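Local coordinates for protein serine-pyruvate aminotransferase (AgxT) (Sulfolobus solfataricus, PDB 3ZRP) that probably transfers the amino group of serine to pyruvate, and that of alanine to glyoxylate, with pyridoxal 5'-phosphate as its cofactor, at residues A[45-50]-A[166-171]; A[52-57]-A[177-182]; A[121-126]-A[155-160]; A[131-136]-A[147-152]; A[151-154]-A[159-162]. All blocks are in the same frame, centred on the assembly; numbering follows the deposited sequence. Where two conformers were deposited one is given.

Interaction 1: A[45-50]-A[166-171]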
# COMPACT_ATOMS: atom_id res chain seq x y z
N ARG A 45 2.34 -10.20 -17.30
CA ARG A 45 3.14 -10.84 -18.35
C ARG A 45 2.70 -10.39 -19.74
O ARG A 45 3.53 -10.11 -20.61
CB ARG A 45 3.07 -12.37 -18.26
CG ARG A 45 3.81 -12.99 -17.09
CD ARG A 45 4.18 -14.44 -17.41
NE ARG A 45 4.57 -15.20 -16.22
CZ ARG A 45 3.71 -15.72 -15.35
NH1 ARG A 45 2.42 -15.56 -15.54
NH2 ARG A 45 4.14 -16.38 -14.30
N TYR A 46 1.38 -10.33 -19.92
CA TYR A 46 0.78 -9.92 -21.19
C TYR A 46 1.17 -8.49 -21.61
O TYR A 46 1.65 -8.27 -22.72
CB TYR A 46 -0.74 -10.14 -21.13
CG TYR A 46 -1.48 -9.65 -22.36
CD1 TYR A 46 -1.41 -10.35 -23.58
CD2 TYR A 46 -2.23 -8.48 -22.31
CE1 TYR A 46 -2.06 -9.87 -24.71
CE2 TYR A 46 -2.89 -8.00 -23.44
CZ TYR A 46 -2.80 -8.71 -24.64
OH TYR A 46 -3.46 -8.24 -25.74
N VAL A 47 1.00 -7.50 -20.71
CA VAL A 47 1.29 -6.11 -21.07
C VAL A 47 2.80 -5.81 -21.14
O VAL A 47 3.23 -4.86 -21.81
CB VAL A 47 0.57 -5.08 -20.15
CG1 VAL A 47 -0.94 -5.29 -20.18
CG2 VAL A 47 1.11 -5.13 -18.72
N MET A 48 3.60 -6.59 -20.44
CA MET A 48 5.05 -6.43 -20.53
C MET A 48 5.71 -7.32 -21.58
O MET A 48 6.91 -7.21 -21.83
CB MET A 48 5.69 -6.62 -19.17
CG MET A 48 5.63 -5.33 -18.37
SD MET A 48 6.09 -5.65 -16.68
CE MET A 48 5.80 -4.05 -15.93
N GLY A 49 4.92 -8.19 -22.21
CA GLY A 49 5.43 -9.06 -23.27
C GLY A 49 6.48 -10.02 -22.76
O GLY A 49 7.66 -9.85 -23.03
N ALA A 50 6.05 -11.02 -21.99
CA ALA A 50 6.94 -12.05 -21.50
C ALA A 50 6.23 -13.38 -21.34
O ALA A 50 5.05 -13.43 -21.05
CB ALA A 50 7.55 -11.63 -20.17
N SER A 166 5.10 5.17 -16.03
CA SER A 166 4.35 5.94 -17.03
C SER A 166 4.50 5.42 -18.47
O SER A 166 4.25 6.15 -19.45
CB SER A 166 4.74 7.40 -16.97
OG SER A 166 4.27 7.96 -15.77
N SER A 167 4.87 4.16 -18.61
CA SER A 167 4.95 3.58 -19.96
C SER A 167 4.14 2.28 -20.19
O SER A 167 3.54 2.09 -21.28
CB SER A 167 6.41 3.37 -20.38
OG SER A 167 6.93 2.26 -19.67
N VAL A 168 4.14 1.37 -19.21
CA VAL A 168 3.48 0.08 -19.35
C VAL A 168 1.97 0.29 -19.54
O VAL A 168 1.33 1.03 -18.79
CB VAL A 168 3.77 -0.89 -18.15
CG1 VAL A 168 3.03 -2.23 -18.30
CG2 VAL A 168 5.27 -1.08 -17.98
N GLY A 169 1.43 -0.36 -20.57
CA GLY A 169 0.03 -0.25 -20.94
C GLY A 169 -0.20 0.83 -21.98
O GLY A 169 -1.34 1.03 -22.41
N ALA A 170 0.86 1.52 -22.40
CA ALA A 170 0.71 2.61 -23.38
C ALA A 170 1.80 2.65 -24.45
O ALA A 170 1.52 2.98 -25.61
CB ALA A 170 0.63 3.96 -22.65
N GLU A 171 3.05 2.39 -24.04
CA GLU A 171 4.21 2.36 -24.95
C GLU A 171 4.52 0.90 -25.20
O GLU A 171 4.18 0.04 -24.37
CB GLU A 171 5.45 3.06 -24.35
CG GLU A 171 5.24 4.48 -23.78
CD GLU A 171 5.35 5.61 -24.81
OE1 GLU A 171 5.58 5.35 -26.01
OE2 GLU A 171 5.23 6.78 -24.43
O HOH W 1 2.98 -1.91 -22.54

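Interaction 2: A[52-57]-A[177-182]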
# COMPACT_ATOMS: atom_id res chain seq x y z
N LYS A 52 5.94 -17.35 -19.54
CA LYS A 52 5.82 -17.86 -18.17
C LYS A 52 7.17 -18.08 -17.48
O LYS A 52 7.22 -18.45 -16.30
CB LYS A 52 4.99 -19.15 -18.14
CG LYS A 52 5.73 -20.41 -18.59
CD LYS A 52 4.75 -21.51 -19.04
CE LYS A 52 5.04 -22.86 -18.38
NZ LYS A 52 6.44 -23.34 -18.59
N ASN A 53 8.26 -17.86 -18.21
CA ASN A 53 9.61 -17.89 -17.65
C ASN A 53 9.89 -16.69 -16.74
O ASN A 53 10.78 -16.73 -15.89
CB ASN A 53 10.65 -17.90 -18.77
CG ASN A 53 10.97 -19.30 -19.24
OD1 ASN A 53 10.15 -19.97 -19.89
ND2 ASN A 53 12.17 -19.75 -18.92
N TYR A 54 9.14 -15.61 -16.96
CA TYR A 54 9.30 -14.38 -16.19
C TYR A 54 8.29 -14.35 -15.05
O TYR A 54 7.13 -14.69 -15.25
CB TYR A 54 9.16 -13.17 -17.11
CG TYR A 54 10.41 -12.92 -17.93
CD1 TYR A 54 10.93 -13.91 -18.78
CD2 TYR A 54 11.08 -11.70 -17.84
CE1 TYR A 54 12.09 -13.68 -19.52
CE2 TYR A 54 12.24 -11.46 -18.59
CZ TYR A 54 12.73 -12.47 -19.42
OH TYR A 54 13.87 -12.24 -20.16
N GLN A 55 8.74 -13.94 -13.87
CA GLN A 55 7.93 -14.00 -12.66
C GLN A 55 7.29 -12.63 -12.32
O GLN A 55 8.00 -11.68 -12.00
CB GLN A 55 8.77 -14.48 -11.48
CG GLN A 55 8.03 -14.49 -10.13
CD GLN A 55 6.87 -15.48 -10.12
OE1 GLN A 55 7.08 -16.68 -10.13
NE2 GLN A 55 5.65 -14.97 -10.07
N PRO A 56 5.95 -12.55 -12.39
CA PRO A 56 5.29 -11.29 -11.95
C PRO A 56 5.13 -11.23 -10.42
O PRO A 56 4.97 -12.26 -9.76
CB PRO A 56 3.92 -11.38 -12.63
CG PRO A 56 3.66 -12.91 -12.69
CD PRO A 56 5.00 -13.50 -12.99
N LEU A 57 5.19 -10.01 -9.86
CA LEU A 57 4.82 -9.81 -8.45
C LEU A 57 3.99 -8.53 -8.34
O LEU A 57 4.26 -7.53 -9.04
CB LEU A 57 6.05 -9.69 -7.53
CG LEU A 57 7.01 -10.88 -7.38
CD1 LEU A 57 8.20 -10.69 -8.31
CD2 LEU A 57 7.48 -11.11 -5.95
N GLU A 177 12.07 -10.05 -24.69
CA GLU A 177 12.83 -9.85 -25.93
C GLU A 177 13.99 -8.88 -25.75
O GLU A 177 15.08 -9.12 -26.28
CB GLU A 177 11.91 -9.38 -27.05
CG GLU A 177 12.52 -9.52 -28.44
CD GLU A 177 11.74 -8.77 -29.49
OE1 GLU A 177 10.54 -9.07 -29.68
OE2 GLU A 177 12.33 -7.86 -30.12
N TRP A 178 13.78 -7.81 -24.99
CA TRP A 178 14.85 -6.86 -24.70
C TRP A 178 15.78 -7.33 -23.58
O TRP A 178 16.81 -6.70 -23.35
CB TRP A 178 14.31 -5.47 -24.37
CG TRP A 178 13.40 -4.87 -25.39
CD1 TRP A 178 13.32 -5.18 -26.73
CD2 TRP A 178 12.48 -3.79 -25.18
NE1 TRP A 178 12.36 -4.41 -27.34
CE2 TRP A 178 11.83 -3.54 -26.42
CE3 TRP A 178 12.11 -3.03 -24.05
CZ2 TRP A 178 10.86 -2.54 -26.58
CZ3 TRP A 178 11.13 -2.04 -24.21
CH2 TRP A 178 10.52 -1.80 -25.46
N ASN A 179 15.43 -8.44 -22.93
CA ASN A 179 16.22 -9.04 -21.84
C ASN A 179 16.36 -8.06 -20.65
O ASN A 179 17.46 -7.71 -20.26
CB ASN A 179 17.59 -9.53 -22.36
CG ASN A 179 18.21 -10.66 -21.51
OD1 ASN A 179 17.71 -11.03 -20.44
ND2 ASN A 179 19.32 -11.21 -22.01
N VAL A 180 15.23 -7.62 -20.11
CA VAL A 180 15.19 -6.76 -18.91
C VAL A 180 15.08 -7.69 -17.71
O VAL A 180 14.40 -8.72 -17.78
CB VAL A 180 13.99 -5.77 -18.94
CG1 VAL A 180 13.90 -4.91 -17.61
CG2 VAL A 180 14.10 -4.87 -20.15
N ASP A 181 15.75 -7.33 -16.62
CA ASP A 181 15.70 -8.16 -15.41
C ASP A 181 14.58 -7.82 -14.44
O ASP A 181 14.04 -8.72 -13.78
CB ASP A 181 17.06 -8.18 -14.74
CG ASP A 181 18.10 -8.79 -15.64
OD1 ASP A 181 17.95 -10.00 -15.95
OD2 ASP A 181 18.99 -8.05 -16.09
N VAL A 182 14.28 -6.52 -14.34
CA VAL A 182 13.09 -6.02 -13.62
C VAL A 182 12.43 -4.94 -14.45
O VAL A 182 13.04 -3.92 -14.76
CB VAL A 182 13.43 -5.38 -12.24
CG1 VAL A 182 12.12 -4.93 -11.53
CG2 VAL A 182 14.23 -6.34 -11.32

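Interaction 3: A[121-126]-A[155-160]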
# COMPACT_ATOMS: atom_id res chain seq x y z
N GLU A 121 29.36 3.82 -23.19
CA GLU A 121 30.68 4.31 -22.83
C GLU A 121 30.97 4.10 -21.33
O GLU A 121 32.07 3.68 -20.93
CB GLU A 121 30.81 5.80 -23.18
CG GLU A 121 32.19 6.39 -22.97
CD GLU A 121 32.22 7.91 -23.06
OE1 GLU A 121 31.19 8.54 -23.38
OE2 GLU A 121 33.29 8.49 -22.79
N GLU A 122 29.96 4.39 -20.51
CA GLU A 122 30.12 4.30 -19.06
C GLU A 122 30.23 2.85 -18.60
O GLU A 122 31.14 2.52 -17.81
CB GLU A 122 28.98 5.04 -18.34
CG GLU A 122 29.10 5.03 -16.81
CD GLU A 122 30.39 5.68 -16.32
OE1 GLU A 122 30.90 6.63 -16.95
OE2 GLU A 122 30.91 5.25 -15.27
N VAL A 123 29.36 1.98 -19.11
CA VAL A 123 29.36 0.59 -18.63
C VAL A 123 30.56 -0.19 -19.18
O VAL A 123 30.88 -1.26 -18.66
CB VAL A 123 28.03 -0.17 -18.93
CG1 VAL A 123 26.84 0.58 -18.31
CG2 VAL A 123 27.84 -0.44 -20.45
N ARG A 124 31.21 0.33 -20.23
CA ARG A 124 32.41 -0.30 -20.79
C ARG A 124 33.65 0.10 -20.03
O ARG A 124 34.60 -0.68 -19.91
CB ARG A 124 32.58 0.03 -22.27
CG ARG A 124 31.66 -0.78 -23.14
CD ARG A 124 31.76 -0.38 -24.57
NE ARG A 124 32.79 -1.15 -25.26
CZ ARG A 124 32.78 -1.43 -26.57
NH1 ARG A 124 31.76 -1.02 -27.33
NH2 ARG A 124 33.77 -2.13 -27.09
N LYS A 125 33.64 1.32 -19.50
CA LYS A 125 34.74 1.86 -18.72
C LYS A 125 34.81 1.26 -17.31
O LYS A 125 35.89 0.93 -16.81
CB LYS A 125 34.62 3.38 -18.69
CG LYS A 125 35.56 4.09 -17.73
CD LYS A 125 35.38 5.60 -17.81
CE LYS A 125 36.00 6.26 -16.57
NZ LYS A 125 36.22 7.72 -16.75
N SER A 126 33.65 1.13 -16.67
CA SER A 126 33.53 0.68 -15.28
C SER A 126 32.55 -0.47 -15.16
O SER A 126 31.61 -0.61 -15.96
CB SER A 126 33.07 1.83 -14.36
OG SER A 126 33.99 2.90 -14.41
N LYS A 155 25.57 -6.84 -22.49
CA LYS A 155 26.70 -7.75 -22.27
C LYS A 155 27.69 -7.24 -21.22
O LYS A 155 28.56 -7.97 -20.78
CB LYS A 155 27.39 -8.10 -23.61
CG LYS A 155 28.53 -7.19 -24.03
CD LYS A 155 28.95 -7.46 -25.48
CE LYS A 155 28.23 -6.50 -26.43
NZ LYS A 155 27.46 -7.21 -27.49
N TYR A 156 27.55 -5.97 -20.80
CA TYR A 156 28.49 -5.36 -19.85
C TYR A 156 28.05 -5.32 -18.40
O TYR A 156 28.85 -4.96 -17.52
CB TYR A 156 28.88 -3.95 -20.33
CG TYR A 156 29.52 -4.00 -21.70
CD1 TYR A 156 30.81 -4.52 -21.87
CD2 TYR A 156 28.81 -3.57 -22.82
CE1 TYR A 156 31.39 -4.60 -23.14
CE2 TYR A 156 29.38 -3.65 -24.10
CZ TYR A 156 30.67 -4.17 -24.25
OH TYR A 156 31.23 -4.22 -25.51
N VAL A 157 26.77 -5.64 -18.14
CA VAL A 157 26.18 -5.44 -16.80
C VAL A 157 25.39 -6.64 -16.34
O VAL A 157 24.86 -7.40 -17.16
CB VAL A 157 25.31 -4.12 -16.72
CG1 VAL A 157 26.12 -2.94 -17.13
CG2 VAL A 157 24.07 -4.22 -17.58
N GLU A 158 25.36 -6.86 -15.03
CA GLU A 158 24.68 -8.05 -14.52
C GLU A 158 23.16 -7.91 -14.59
O GLU A 158 22.46 -8.84 -14.98
CB GLU A 158 25.13 -8.36 -13.09
CG GLU A 158 26.63 -8.62 -12.92
CD GLU A 158 27.00 -8.85 -11.48
OE1 GLU A 158 26.33 -9.67 -10.81
OE2 GLU A 158 27.94 -8.20 -10.99
N LEU A 159 22.65 -6.73 -14.21
CA LEU A 159 21.20 -6.54 -14.06
C LEU A 159 20.73 -5.23 -14.68
O LEU A 159 21.39 -4.21 -14.54
CB LEU A 159 20.81 -6.56 -12.57
CG LEU A 159 20.98 -7.86 -11.78
CD1 LEU A 159 20.72 -7.62 -10.26
CD2 LEU A 159 20.06 -8.95 -12.32
N ILE A 160 19.58 -5.27 -15.36
CA ILE A 160 18.97 -4.04 -15.90
C ILE A 160 17.52 -3.93 -15.40
O ILE A 160 16.74 -4.87 -15.54
CB ILE A 160 19.03 -4.02 -17.45
CG1 ILE A 160 20.50 -4.08 -17.94
CG2 ILE A 160 18.42 -2.73 -18.04
CD1 ILE A 160 20.60 -4.37 -19.43
O HOH W 2 29.53 -2.77 -16.63

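Interaction 4: A[131-136]-A[147-152]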
# COMPACT_ATOMS: atom_id res chain seq x y z
N VAL A 131 22.02 -1.49 -13.71
CA VAL A 131 21.71 -0.26 -14.42
C VAL A 131 20.20 0.01 -14.32
O VAL A 131 19.38 -0.86 -14.61
CB VAL A 131 22.15 -0.33 -15.92
CG1 VAL A 131 21.80 0.98 -16.62
CG2 VAL A 131 23.65 -0.63 -16.01
N ALA A 132 19.85 1.23 -13.91
CA ALA A 132 18.46 1.66 -13.78
C ALA A 132 18.11 2.66 -14.86
O ALA A 132 18.78 3.72 -15.01
CB ALA A 132 18.20 2.29 -12.37
N LEU A 133 17.03 2.36 -15.59
CA LEU A 133 16.51 3.23 -16.65
C LEU A 133 15.10 3.72 -16.29
O LEU A 133 14.40 3.06 -15.51
CB LEU A 133 16.46 2.45 -17.96
CG LEU A 133 17.70 1.71 -18.49
CD1 LEU A 133 17.34 1.11 -19.85
CD2 LEU A 133 18.88 2.66 -18.64
N THR A 134 14.68 4.85 -16.86
CA THR A 134 13.28 5.29 -16.80
C THR A 134 12.70 5.26 -18.19
O THR A 134 13.19 6.00 -19.08
CB THR A 134 13.18 6.74 -16.28
OG1 THR A 134 13.99 6.87 -15.11
CG2 THR A 134 11.71 7.14 -15.96
N HIS A 135 11.64 4.46 -18.40
CA HIS A 135 11.06 4.38 -19.76
C HIS A 135 10.46 5.72 -20.20
O HIS A 135 10.82 6.28 -21.25
CB HIS A 135 10.08 3.23 -19.89
CG HIS A 135 9.79 2.83 -21.30
ND1 HIS A 135 9.04 1.72 -21.62
CD2 HIS A 135 10.21 3.36 -22.48
CE1 HIS A 135 8.99 1.59 -22.94
NE2 HIS A 135 9.69 2.58 -23.48
N VAL A 136 9.56 6.27 -19.38
CA VAL A 136 9.05 7.62 -19.63
C VAL A 136 9.26 8.43 -18.37
O VAL A 136 8.77 8.05 -17.32
CB VAL A 136 7.55 7.58 -20.00
CG1 VAL A 136 6.94 9.00 -19.98
CG2 VAL A 136 7.33 6.89 -21.36
N LYS A 147 15.11 -0.09 -25.66
CA LYS A 147 15.61 -1.18 -26.50
C LYS A 147 17.03 -0.86 -26.98
O LYS A 147 17.93 -1.68 -26.79
CB LYS A 147 14.68 -1.46 -27.68
CG LYS A 147 15.16 -2.55 -28.62
CD LYS A 147 14.24 -2.69 -29.84
CE LYS A 147 14.03 -1.37 -30.59
NZ LYS A 147 15.23 -0.89 -31.32
N ASP A 148 17.22 0.32 -27.56
CA ASP A 148 18.54 0.75 -28.06
C ASP A 148 19.62 0.82 -26.97
O ASP A 148 20.76 0.39 -27.19
CB ASP A 148 18.44 2.10 -28.76
CG ASP A 148 17.63 2.03 -30.05
OD1 ASP A 148 17.30 0.93 -30.54
OD2 ASP A 148 17.32 3.12 -30.57
N VAL A 149 19.27 1.36 -25.80
CA VAL A 149 20.19 1.37 -24.65
C VAL A 149 20.59 -0.05 -24.23
O VAL A 149 21.78 -0.34 -24.06
CB VAL A 149 19.61 2.12 -23.42
CG1 VAL A 149 20.55 1.98 -22.22
CG2 VAL A 149 19.38 3.57 -23.74
N ILE A 150 19.61 -0.93 -24.09
CA ILE A 150 19.87 -2.29 -23.62
C ILE A 150 20.68 -3.10 -24.65
O ILE A 150 21.57 -3.88 -24.29
CB ILE A 150 18.56 -3.00 -23.23
CG1 ILE A 150 18.00 -2.33 -21.96
CG2 ILE A 150 18.77 -4.50 -23.01
CD1 ILE A 150 16.62 -2.83 -21.59
N ASN A 151 20.37 -2.92 -25.93
CA ASN A 151 21.13 -3.56 -27.01
C ASN A 151 22.62 -3.31 -26.84
O ASN A 151 23.44 -4.21 -27.02
CB ASN A 151 20.64 -3.11 -28.39
CG ASN A 151 21.46 -3.71 -29.55
OD1 ASN A 151 21.21 -4.84 -29.99
ND2 ASN A 151 22.42 -2.94 -30.05
N LYS A 152 22.98 -2.07 -26.48
CA LYS A 152 24.37 -1.69 -26.31
C LYS A 152 24.97 -2.23 -25.02
O LYS A 152 26.12 -2.67 -25.01
CB LYS A 152 24.54 -0.18 -26.39
CG LYS A 152 24.29 0.40 -27.80
CD LYS A 152 24.76 1.85 -27.87
CE LYS A 152 24.48 2.46 -29.25
NZ LYS A 152 25.21 1.73 -30.32

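Interaction 5: A[151-154]-A[159-162]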
# COMPACT_ATOMS: atom_id res chain seq x y z
N ASN A 151 20.37 -2.92 -25.93
CA ASN A 151 21.13 -3.56 -27.01
C ASN A 151 22.62 -3.31 -26.84
O ASN A 151 23.44 -4.21 -27.02
CB ASN A 151 20.64 -3.11 -28.39
CG ASN A 151 21.46 -3.71 -29.55
OD1 ASN A 151 21.21 -4.84 -29.99
ND2 ASN A 151 22.42 -2.94 -30.05
N LYS A 152 22.98 -2.07 -26.48
CA LYS A 152 24.37 -1.69 -26.31
C LYS A 152 24.97 -2.23 -25.02
O LYS A 152 26.12 -2.67 -25.01
CB LYS A 152 24.54 -0.18 -26.39
CG LYS A 152 24.29 0.40 -27.80
CD LYS A 152 24.76 1.85 -27.87
CE LYS A 152 24.48 2.46 -29.25
NZ LYS A 152 25.21 1.73 -30.32
N ILE A 153 24.21 -2.20 -23.92
CA ILE A 153 24.80 -2.46 -22.60
C ILE A 153 24.62 -3.86 -22.04
O ILE A 153 25.33 -4.21 -21.09
CB ILE A 153 24.35 -1.42 -21.53
CG1 ILE A 153 22.88 -1.65 -21.11
CG2 ILE A 153 24.60 -0.01 -22.05
CD1 ILE A 153 22.40 -0.71 -20.00
N ARG A 154 23.72 -4.66 -22.62
CA ARG A 154 23.34 -5.94 -22.03
C ARG A 154 24.55 -6.79 -21.63
O ARG A 154 24.58 -7.39 -20.55
CB ARG A 154 22.42 -6.72 -22.96
CG ARG A 154 21.92 -8.09 -22.45
CD ARG A 154 21.02 -7.97 -21.22
NE ARG A 154 21.76 -7.88 -19.96
CZ ARG A 154 21.19 -7.91 -18.75
NH1 ARG A 154 19.88 -8.04 -18.63
NH2 ARG A 154 21.93 -7.84 -17.65
N LEU A 159 22.65 -6.73 -14.21
CA LEU A 159 21.20 -6.54 -14.06
C LEU A 159 20.73 -5.23 -14.68
O LEU A 159 21.39 -4.21 -14.54
CB LEU A 159 20.81 -6.56 -12.57
CG LEU A 159 20.98 -7.86 -11.78
CD1 LEU A 159 20.72 -7.62 -10.26
CD2 LEU A 159 20.06 -8.95 -12.32
N ILE A 160 19.58 -5.27 -15.36
CA ILE A 160 18.97 -4.04 -15.90
C ILE A 160 17.52 -3.93 -15.40
O ILE A 160 16.74 -4.87 -15.54
CB ILE A 160 19.03 -4.02 -17.45
CG1 ILE A 160 20.50 -4.08 -17.94
CG2 ILE A 160 18.42 -2.73 -18.04
CD1 ILE A 160 20.60 -4.37 -19.43
N VAL A 161 17.21 -2.78 -14.80
CA VAL A 161 15.88 -2.49 -14.30
C VAL A 161 15.31 -1.28 -15.04
O VAL A 161 16.04 -0.31 -15.33
CB VAL A 161 15.84 -2.32 -12.74
CG1 VAL A 161 16.56 -3.49 -12.05
CG2 VAL A 161 16.42 -0.98 -12.29
N VAL A 162 14.02 -1.34 -15.35
CA VAL A 162 13.36 -0.22 -16.06
C VAL A 162 12.14 0.20 -15.28
O VAL A 162 11.28 -0.62 -14.99
CB VAL A 162 12.92 -0.61 -17.48
CG1 VAL A 162 12.28 0.58 -18.20
CG2 VAL A 162 14.12 -1.20 -18.32

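Interaction 1: A[45-50]-A[166-171]
V168 pushes its two methyl groups toward the last turn of helix 31-48, where V47 and M48 receive them. Its CB stands back, and the branches do the touching. CG1, opposite the backbone N (chi1 179°), comes to 3.5 Å from V47 CG2, the shortest approach between the side chains, and also lies 4.0 Å from M48 CG, so it sits in the angle between two successive helix residues. The other branch is met by the end of the methionine: in the M48 conformer described, V168 CG2 is 3.6 Å from M48 CE. The methionine chain runs extended beyond its CG and passes V168 at about a right angle, as V47 does. This illustrates how a loop of the fold type I aminotransferases, to which the class V family belongs, can serve two ends: the loop after strand 157-163 passes through S166, whose OG, in one of two conformers, is hydrogen-bonded to O3 of pyridoxal phosphate, and two residues later meets the helix at V168 through apolar side-chain contacts. F256 and I259 of helix 246-262 also pack on V47. Beside the methyl contacts lies a polar link through one water, which donates to V47 O at 3.0 Å and to E171 O at 2.9 Å and accepts from G169 N at 2.9 Å. Three backbone groups share it. Glycine suits both turns: any CB on G169 (phi 93°) would collide with the carbonyl oxygen of V168, and G49, with phi 63°, closes the helix in a Schellman motif, A50 N bonding to R45 O.

Interaction 2: A[52-57]-A[177-182]
Y54 turns the edge of its ring to V180 and brings its hydroxyl near N179. The ring carbon CE2 is 3.6 Å from V180 O, which lies near the ring plane, so a weakly positive aromatic C-H edge probably faces the carbonyl oxygen in a mildly favourable way. With Y54 CG beside the backbone N (chi1 -78°), the ring continues in the direction CB already takes, toward the segment 177-182. At the far end, Y54 OH and N179 OD1 stand 4.0 Å apart, a distance of proximity rather than bonding, with the ring and amide planes inclined by 64°. N179 CB leaves its backbone in the other direction, and the end of the side chain comes back toward the tyrosine. A second flat group is fixed within the strand itself: Q55 NE2 donates to P56 O at 2.8 Å, in a nearly straight bond (166°), with that oxygen close to the plane of the glutamine amide. L201, S203 and E176 also touch the Y54 side chain. The example shows how one aromatic residue can span an intervening strand: strand 55-60 is an edge of the mixed seven-stranded sheet, strand 197-202 runs antiparallel beside it, and strand 182-186 comes next. That order, with its single reversed strand, is the signature of the large domain of fold type I pyridoxal-phosphate enzymes.

Interaction 3: A[121-126]-A[155-160]
R124 lies along one face of the Y156 ring, with its aliphatic part over the carbons and its guanidinium over the hydroxyl. R124 CG stands 3.7 Å from the centroid of the Y156 ring and only 9° off the ring normal, a clear CH-pi contact. Further out the arginine bends at chi3 (89°), which lays the flat guanidinium almost parallel to the ring, the two planes being 19° apart. Y156 OH then sits 3.3 Å above the plane of the R124 guanidinium, over its centre. Since the N-H groups point outward in their own plane, the close R124 NE to Y156 OH pair is not a hydrogen bond; NH1 instead finds its charge partner in E120. The opposite face of the ring is taken by K155 CG, 3.6 Å above the plane of Y156, so the tyrosine is sandwiched between the aliphatic parts of two basic side chains. This is a worked case of long charged residues covering an aromatic ring at a protein surface. With an alanine at Y156, R124 CG and K155 CG would probably lose the face on which they rest, leaving R124 steadied mainly by its salt bridge to E120. Deeper in, V123 crosses Y156 and V157 at about right angles: V123 CG2 is 3.7 Å from Y156 CB, and V123 CG1 is 3.8 Å from V157 CG1. V123 also touches L81 of strand 79-83 and I153 of helix 146-153, while V157 rests on V131, so helix 116-125 packs on the sheet beside helix 146-153.

Interaction 4: A[131-136]-A[147-152]
L133 meets V149 and I150 through aliphatic carbons alone; no ring, amide or carboxylate enters the interface, and the flat group with a defined partner lies elsewhere on the helix. That group is the carboxylate of D148. In one of its two conformers K147 forms a salt bridge to it, NZ lying 2.9 Å from D148 OD1 on the syn side, tilted 27° out of the carboxylate plane. D148 is exposed and has been seen to bind calcium in this protein, although no ion occupies the site here. In the buried contact, the leucine approaches V149 tip to tip: L133 CD2 is 4.0 Å from V149 CG1, and L133 CD1 is 4.1 Å from that same methyl, so the fork of the leucine straddles it. With chi1 at 175°, V149 CG1 lies opposite the backbone N and faces the leucine. The arrangement exemplifies a beta-alpha-beta crossover: strand 128-134 leads, by way of the short hairpin 136-137/142-143, to helix 146-153 and then to the parallel neighbour 157-163, with the helix laid against the sheet through residues such as these. L133 bonds through its backbone to V161 of that next strand. Past the end of strand 128-134 the chain reaches V136, which touches the cofactor, whereas the side chain of L133 lies about 11 Å from the bound cofactor. I150 passes the leucine at a slant, and its CG1 comes within 4.1 Å of L133 CD1; I150 also packs on V180 through CD1.

Interaction 5: A[151-154]-A[159-162]
I153 and R154 close down on I160 where helix 146-153 gives way to strand 157-163, the second half of a beta-alpha-beta unit. The apolar part is a meeting of isoleucines: I153 CG1 lies 3.9 Å from I160 CD1, and I153 CD1 is 4.1 Å from the same methyl. That methyl is also the point at which the arginine is engaged. R154 runs past I160 in the opposite direction, and after bends at chi2 (65°) and chi3 (-84°) its guanidinium spreads flat over the isoleucine, with I160 CD1 3.6 Å from the plane and over its centre. The polar interactions lie around the rim of the same group. NH1 forms a salt bridge to D181 and bonds to N179 O, joining the helix end to the loop, while NH2 bonds to V157 O on the strand side. A methionine in place of R154 would probably leave the D181 carboxylate without its charged mate and N179 O without its donor. D181 also accepts from the I160 backbone N, which links the two sides of the arrangement. At the edge of the guanidinium, R154 NH2 approaches L159 N to 3.7 Å, near the guanidinium plane, a near approach of two nitrogens and not a hydrogen bond.

How the interactions relate
Interactions 3, 4 and 5 adjoin where helices 116-125 and 146-153 pack on strands 128-134 and 157-163: the centres of 4 and 5 are about 6 Å apart, those of 3 and 5 about 8 Å, and V123 CG2 touches I153 CG2 at 3.6 Å. Strand pairing also joins 4 and 5, through L133 N to V161 O at 2.9 Å. Interaction 2 is tied to interaction 5 by the salt bridge of D181 OD2 with R154 NH1 at 2.7 Å, and to interaction 1 by R45 NE and Y54 O, 2.8 Å apart. Interactions 1 and 4 both reach the cofactor, through S166 and V136, while their contacting side chains V168 and L133 lie about 10 and 11 Å from it. Interaction 3 is remote from the cofactor site.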